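PDB 4XXF: fuculose-1-phosphate aldolase from Glaciozyma antarctica, which belongs to the class II aldolase and adducin family, whose AraD-like fold here binds a zinc ion. Local coordinates for residues Glu24-Glu36 against Tyr244-Arg257. Sequence-based numbering, arbitrary orientation.
Sequences ERLVAAIRIFANE and YFQVIEHLQGEEYR
F245 is sandwiched between two side chains of helix 24-36. Over one face lies the guanidinium of R25, stacked off-centre with the planes 15° apart and CZ 4.0 Å from the ring centroid; over the other, CD1 of I32 makes a CH-pi contact 3.7 Å from that centroid. A28 CB closes on the ring edge. A salt bridge from R25 NH2 to D191, outside the two segments, is consistent with a guanidinium held in this pose. Next along, I248 wedges among A28, R31, I32 and N35, its CG2 3.8 Å from I32 CG1.

Y256 fills the following hole. Its chi1 of 70° puts CG between the backbone N and the carbonyl carbon, with A28 CA over one face of the ring and G253 CA of its own helix over the other; V27 CG1 touches Y256 CB at 3.6 Å.

Polar bonds flank this core. R31, bent at chi2, lays its guanidinium against Y256 CB and hydrogen-bonds twice through NH1, in its own plane: to Q252 OE1 (3.0 Å), which it meets from above the carbonyl plane, and, as a salt bridge, to the anti side of E255 OE1 (2.9 Å). R31 NE donates a hydrogen bond to M69 O, while R67 also pairs with E255. Farther on, R257 NE makes a salt bridge to E24 OE2 (2.8 Å), and R257 NH2 one to E249 OE2. One water donates to both E24 and E249 and accepts from Y256 OH, which probably eases the approach of the two carboxylates.

The result is knobs-into-holes packing of segments 24-36 and 244-256 at 88°, where the C-terminal helix crosses over a helix that packs on the central sheet of the AraD-like fold.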
loop_
_atom_site.group_PDB
_atom_site.type_symbol
_atom_site.label_atom_id
_atom_site.label_comp_id
_atom_site.label_asym_id
_atom_site.label_seq_id
_atom_site.Cartn_x
_atom_site.Cartn_y
_atom_site.Cartn_z
ATOM N N GLU A 24 -2.110 19.474 21.609
ATOM C CA GLU A 24 -3.021 18.664 20.814
ATOM C C GLU A 24 -2.556 18.615 19.346
ATOM O O GLU A 24 -2.651 17.568 18.685
ATOM C CB GLU A 24 -4.451 19.200 20.911
ATOM C CG GLU A 24 -5.438 18.362 20.081
ATOM C CD GLU A 24 -6.811 18.990 19.934
ATOM O OE1 GLU A 24 -7.084 20.035 20.560
ATOM O OE2 GLU A 24 -7.627 18.438 19.167
ATOM N N ARG A 25 -2.046 19.733 18.835
ATOM C CA ARG A 25 -1.638 19.809 17.438
ATOM C C ARG A 25 -0.414 18.921 17.208
ATOM O O ARG A 25 -0.299 18.283 16.153
ATOM C CB ARG A 25 -1.347 21.263 17.031
ATOM C CG ARG A 25 -1.475 21.557 15.542
ATOM C CD ARG A 25 -2.911 21.366 15.085
ATOM N NE ARG A 25 -3.203 21.964 13.787
ATOM C CZ ARG A 25 -4.378 21.836 13.182
ATOM N NH1 ARG A 25 -5.348 21.152 13.776
ATOM N NH2 ARG A 25 -4.590 22.387 11.997
ATOM N N LEU A 26 0.504 18.885 18.172
ATOM C CA LEU A 26 1.682 18.026 18.081
ATOM C C LEU A 26 1.274 16.563 18.086
ATOM O O LEU A 26 1.803 15.765 17.303
ATOM C CB LEU A 26 2.657 18.311 19.232
ATOM C CG LEU A 26 3.957 17.512 19.150
ATOM C CD1 LEU A 26 4.718 17.847 17.888
ATOM C CD2 LEU A 26 4.815 17.715 20.366
ATOM N N VAL A 27 0.328 16.199 18.946
ATOM C CA VAL A 27 -0.184 14.840 18.955
ATOM C C VAL A 27 -0.853 14.500 17.615
ATOM O O VAL A 27 -0.622 13.417 17.057
ATOM C CB VAL A 27 -1.164 14.633 20.124
ATOM C CG1 VAL A 27 -1.850 13.293 19.996
ATOM C CG2 VAL A 27 -0.425 14.715 21.441
ATOM N N ALA A 28 -1.655 15.417 17.080
ATOM C CA ALA A 28 -2.274 15.196 15.775
ATOM C C ALA A 28 -1.200 14.970 14.714
ATOM O O ALA A 28 -1.338 14.106 13.852
ATOM C CB ALA A 28 -3.165 16.367 15.400
ATOM N N ALA A 29 -0.119 15.738 14.776
ATOM C CA ALA A 29 0.972 15.597 13.811
ATOM C C ALA A 29 1.632 14.219 13.914
ATOM O O ALA A 29 1.888 13.558 12.900
ATOM C CB ALA A 29 2.003 16.694 14.008
ATOM N N ILE A 30 1.891 13.783 15.138
ATOM C CA ILE A 30 2.478 12.475 15.383
ATOM C C ILE A 30 1.538 11.374 14.873
ATOM O O ILE A 30 1.971 10.405 14.224
ATOM C CB ILE A 30 2.775 12.316 16.867
ATOM C CG1 ILE A 30 3.894 13.286 17.274
ATOM C CG2 ILE A 30 3.144 10.879 17.172
ATOM C CD1 ILE A 30 3.980 13.556 18.784
ATOM N N ARG A 31 0.240 11.539 15.125
ATOM C CA ARG A 31 -0.759 10.593 14.618
ATOM C C ARG A 31 -0.811 10.573 13.080
ATOM O O ARG A 31 -1.018 9.505 12.466
ATOM C CB ARG A 31 -2.143 10.917 15.191
ATOM C CG ARG A 31 -2.276 10.557 16.673
ATOM C CD ARG A 31 -2.696 9.094 16.851
ATOM N NE ARG A 31 -2.948 8.785 18.255
ATOM C CZ ARG A 31 -3.914 7.990 18.691
ATOM N NH1 ARG A 31 -4.761 7.432 17.842
ATOM N NH2 ARG A 31 -4.060 7.790 19.989
ATOM N N ILE A 32 -0.625 11.728 12.445
ATOM C CA ILE A 32 -0.550 11.776 10.989
ATOM C C ILE A 32 0.656 10.978 10.502
ATOM O O ILE A 32 0.556 10.201 9.543
ATOM C CB ILE A 32 -0.468 13.238 10.464
ATOM C CG1 ILE A 32 -1.823 13.931 10.595
ATOM C CG2 ILE A 32 0.055 13.278 9.022
ATOM C CD1 ILE A 32 -1.742 15.450 10.579
ATOM N N PHE A 33 1.805 11.160 11.144
ATOM C CA PHE A 33 2.998 10.395 10.756
ATOM C C PHE A 33 2.739 8.892 10.838
ATOM O O PHE A 33 3.102 8.158 9.920
ATOM C CB PHE A 33 4.204 10.790 11.619
ATOM C CG PHE A 33 4.965 11.984 11.093
ATOM C CD1 PHE A 33 4.299 13.135 10.688
ATOM C CD2 PHE A 33 6.347 11.958 11.001
ATOM C CE1 PHE A 33 5.001 14.254 10.202
ATOM C CE2 PHE A 33 7.054 13.053 10.516
ATOM C CZ PHE A 33 6.382 14.216 10.124
ATOM N N ALA A 34 2.062 8.435 11.883
ATOM C CA ALA A 34 1.718 7.015 11.965
ATOM C C ALA A 34 0.738 6.627 10.871
ATOM O O ALA A 34 0.881 5.562 10.258
ATOM C CB ALA A 34 1.144 6.672 13.314
ATOM N N ASN A 35 -0.256 7.468 10.604
ATOM C CA ASN A 35 -1.272 7.135 9.611
ATOM C C ASN A 35 -0.704 7.073 8.195
ATOM O O ASN A 35 -1.177 6.293 7.366
ATOM C CB ASN A 35 -2.419 8.147 9.692
ATOM C CG ASN A 35 -3.640 7.694 8.952
ATOM O OD1 ASN A 35 -4.276 6.701 9.333
ATOM N ND2 ASN A 35 -4.001 8.429 7.913
ATOM N N GLU A 36 0.307 7.900 7.929
ATOM C CA GLU A 36 1.011 7.899 6.643
ATOM C C GLU A 36 2.063 6.795 6.554
ATOM O O GLU A 36 2.630 6.557 5.481
ATOM C CB GLU A 36 1.687 9.256 6.404
ATOM C CG GLU A 36 0.718 10.430 6.294
ATOM C CD GLU A 36 -0.167 10.376 5.068
ATOM O OE1 GLU A 36 0.285 9.902 3.999
ATOM O OE2 GLU A 36 -1.331 10.819 5.154
ATOM N N TYR A 244 -4.796 17.170 6.149
ATOM C CA TYR A 244 -4.287 16.032 6.914
ATOM C C TYR A 244 -4.723 16.140 8.373
ATOM O O TYR A 244 -5.065 15.133 9.006
ATOM C CB TYR A 244 -2.756 15.933 6.804
ATOM C CG TYR A 244 -2.285 15.746 5.380
ATOM C CD1 TYR A 244 -2.190 14.478 4.809
ATOM C CD2 TYR A 244 -1.953 16.844 4.593
ATOM C CE1 TYR A 244 -1.777 14.318 3.481
ATOM C CE2 TYR A 244 -1.547 16.696 3.295
ATOM C CZ TYR A 244 -1.459 15.444 2.734
ATOM O OH TYR A 244 -1.047 15.319 1.433
ATOM N N PHE A 245 -4.717 17.354 8.920
ATOM C CA PHE A 245 -5.208 17.553 10.277
ATOM C C PHE A 245 -6.715 17.374 10.378
ATOM O O PHE A 245 -7.203 16.817 11.360
ATOM C CB PHE A 245 -4.790 18.940 10.796
ATOM C CG PHE A 245 -3.327 19.020 11.165
ATOM C CD1 PHE A 245 -2.911 18.628 12.430
ATOM C CD2 PHE A 245 -2.365 19.432 10.243
ATOM C CE1 PHE A 245 -1.565 18.681 12.792
ATOM C CE2 PHE A 245 -1.011 19.487 10.600
ATOM C CZ PHE A 245 -0.614 19.095 11.880
ATOM N N GLN A 246 -7.458 17.816 9.369
ATOM C CA GLN A 246 -8.898 17.580 9.372
ATOM C C GLN A 246 -9.197 16.090 9.445
ATOM O O GLN A 246 -10.019 15.648 10.245
ATOM C CB GLN A 246 -9.556 18.151 8.123
ATOM C CG GLN A 246 -9.498 19.658 7.963
ATOM C CD GLN A 246 -9.656 20.053 6.506
ATOM O OE1 GLN A 246 -10.292 19.343 5.725
ATOM N NE2 GLN A 246 -9.081 21.186 6.125
ATOM N N VAL A 247 -8.511 15.315 8.612
ATOM C CA VAL A 247 -8.787 13.888 8.525
ATOM C C VAL A 247 -8.364 13.158 9.794
ATOM O O VAL A 247 -9.121 12.328 10.306
ATOM C CB VAL A 247 -8.103 13.258 7.283
ATOM C CG1 VAL A 247 -8.198 11.720 7.321
ATOM C CG2 VAL A 247 -8.765 13.783 6.008
ATOM N N ILE A 248 -7.184 13.454 10.326
ATOM C CA ILE A 248 -6.748 12.680 11.481
ATOM C C ILE A 248 -7.636 12.966 12.707
ATOM O O ILE A 248 -7.864 12.074 13.537
ATOM C CB ILE A 248 -5.246 12.927 11.810
ATOM C CG1 ILE A 248 -4.671 11.757 12.625
ATOM C CG2 ILE A 248 -5.034 14.251 12.520
ATOM C CD1 ILE A 248 -4.616 10.420 11.872
ATOM N N GLU A 249 -8.145 14.190 12.816
ATOM C CA GLU A 249 -9.067 14.511 13.901
ATOM C C GLU A 249 -10.357 13.713 13.761
ATOM O O GLU A 249 -10.866 13.162 14.747
ATOM C CB GLU A 249 -9.352 16.010 13.924
ATOM C CG GLU A 249 -10.223 16.465 15.093
ATOM C CD GLU A 249 -10.333 17.978 15.164
ATOM O OE1 GLU A 249 -11.464 18.493 15.067
ATOM O OE2 GLU A 249 -9.286 18.653 15.323
ATOM N N HIS A 250 -10.871 13.627 12.535
ATOM C CA HIS A 250 -12.071 12.837 12.268
ATOM C C HIS A 250 -11.850 11.364 12.616
ATOM O O HIS A 250 -12.697 10.741 13.251
ATOM C CB HIS A 250 -12.474 12.993 10.804
ATOM C CG HIS A 250 -13.637 12.147 10.402
ATOM N ND1 HIS A 250 -14.926 12.401 10.816
ATOM C CD2 HIS A 250 -13.703 11.048 9.614
ATOM C CE1 HIS A 250 -15.738 11.495 10.297
ATOM N NE2 HIS A 250 -15.020 10.659 9.569
ATOM N N LEU A 251 -10.706 10.809 12.233
ATOM C CA LEU A 251 -10.462 9.376 12.418
ATOM C C LEU A 251 -10.144 8.988 13.855
ATOM O O LEU A 251 -10.602 7.962 14.348
ATOM C CB LEU A 251 -9.315 8.906 11.520
ATOM C CG LEU A 251 -9.543 9.016 10.015
ATOM C CD1 LEU A 251 -8.270 8.620 9.273
ATOM C CD2 LEU A 251 -10.727 8.179 9.558
ATOM N N GLN A 252 -9.314 9.793 14.512
ATOM C CA GLN A 252 -8.700 9.360 15.769
ATOM C C GLN A 252 -8.710 10.408 16.872
ATOM O O GLN A 252 -8.163 10.168 17.952
ATOM C CB GLN A 252 -7.257 8.895 15.514
ATOM C CG GLN A 252 -7.224 7.555 14.784
ATOM C CD GLN A 252 -5.838 7.142 14.314
ATOM O OE1 GLN A 252 -4.818 7.573 14.869
ATOM N NE2 GLN A 252 -5.790 6.299 13.288
ATOM N N GLY A 253 -9.337 11.555 16.619
ATOM C CA GLY A 253 -9.363 12.628 17.604
ATOM C C GLY A 253 -9.860 12.219 18.977
ATOM O O GLY A 253 -9.285 12.620 19.987
ATOM N N GLU A 254 -10.917 11.418 19.035
ATOM C CA GLU A 254 -11.443 10.994 20.326
ATOM C C GLU A 254 -10.388 10.237 21.129
ATOM O O GLU A 254 -10.323 10.366 22.352
ATOM C CB GLU A 254 -12.691 10.128 20.152
ATOM C CG GLU A 254 -13.873 10.857 19.546
ATOM C CD GLU A 254 -15.134 10.017 19.540
ATOM O OE1 GLU A 254 -15.140 8.946 20.185
ATOM O OE2 GLU A 254 -16.119 10.428 18.892
ATOM N N GLU A 255 -9.554 9.464 20.436
ATOM C CA GLU A 255 -8.469 8.712 21.077
ATOM C C GLU A 255 -7.334 9.623 21.525
ATOM O O GLU A 255 -6.868 9.551 22.664
ATOM C CB GLU A 255 -7.878 7.657 20.121
ATOM C CG GLU A 255 -8.790 6.478 19.766
ATOM C CD GLU A 255 -8.125 5.442 18.840
ATOM O OE1 GLU A 255 -6.926 5.580 18.495
ATOM O OE2 GLU A 255 -8.814 4.475 18.453
ATOM N N TYR A 256 -6.864 10.470 20.620
ATOM C CA TYR A 256 -5.587 11.111 20.888
ATOM C C TYR A 256 -5.717 12.358 21.761
ATOM O O TYR A 256 -4.724 12.824 22.323
ATOM C CB TYR A 256 -4.831 11.400 19.575
ATOM C CG TYR A 256 -5.334 12.457 18.615
ATOM C CD1 TYR A 256 -5.379 13.809 18.964
ATOM C CD2 TYR A 256 -5.651 12.113 17.306
ATOM C CE1 TYR A 256 -5.795 14.770 18.042
ATOM C CE2 TYR A 256 -6.055 13.061 16.390
ATOM C CZ TYR A 256 -6.127 14.377 16.754
ATOM O OH TYR A 256 -6.538 15.307 15.820
ATOM N N ARG A 257 -6.941 12.846 21.941
ATOM C CA ARG A 257 -7.169 14.008 22.802
ATOM C C ARG A 257 -7.065 13.712 24.295
ATOM O O ARG A 257 -7.105 14.635 25.108
ATOM C CB ARG A 257 -8.532 14.618 22.469
ATOM C CG ARG A 257 -8.487 15.401 21.172
ATOM C CD ARG A 257 -9.877 15.700 20.609
ATOM N NE ARG A 257 -9.800 16.801 19.656
ATOM C CZ ARG A 257 -10.848 17.382 19.085
ATOM N NH1 ARG A 257 -12.076 16.948 19.341
ATOM N NH2 ARG A 257 -10.661 18.399 18.255
HETATM O O HOH W 1 -7.008 17.722 16.673
HETATM O O HOH W 2 -7.925 19.313 12.922
HETATM O O HOH W 3 -2.317 7.304 13.648
HETATM O O HOH W 4 -5.201 5.375 20.991
HETATM O O HOH W 5 -3.314 5.528 11.789
#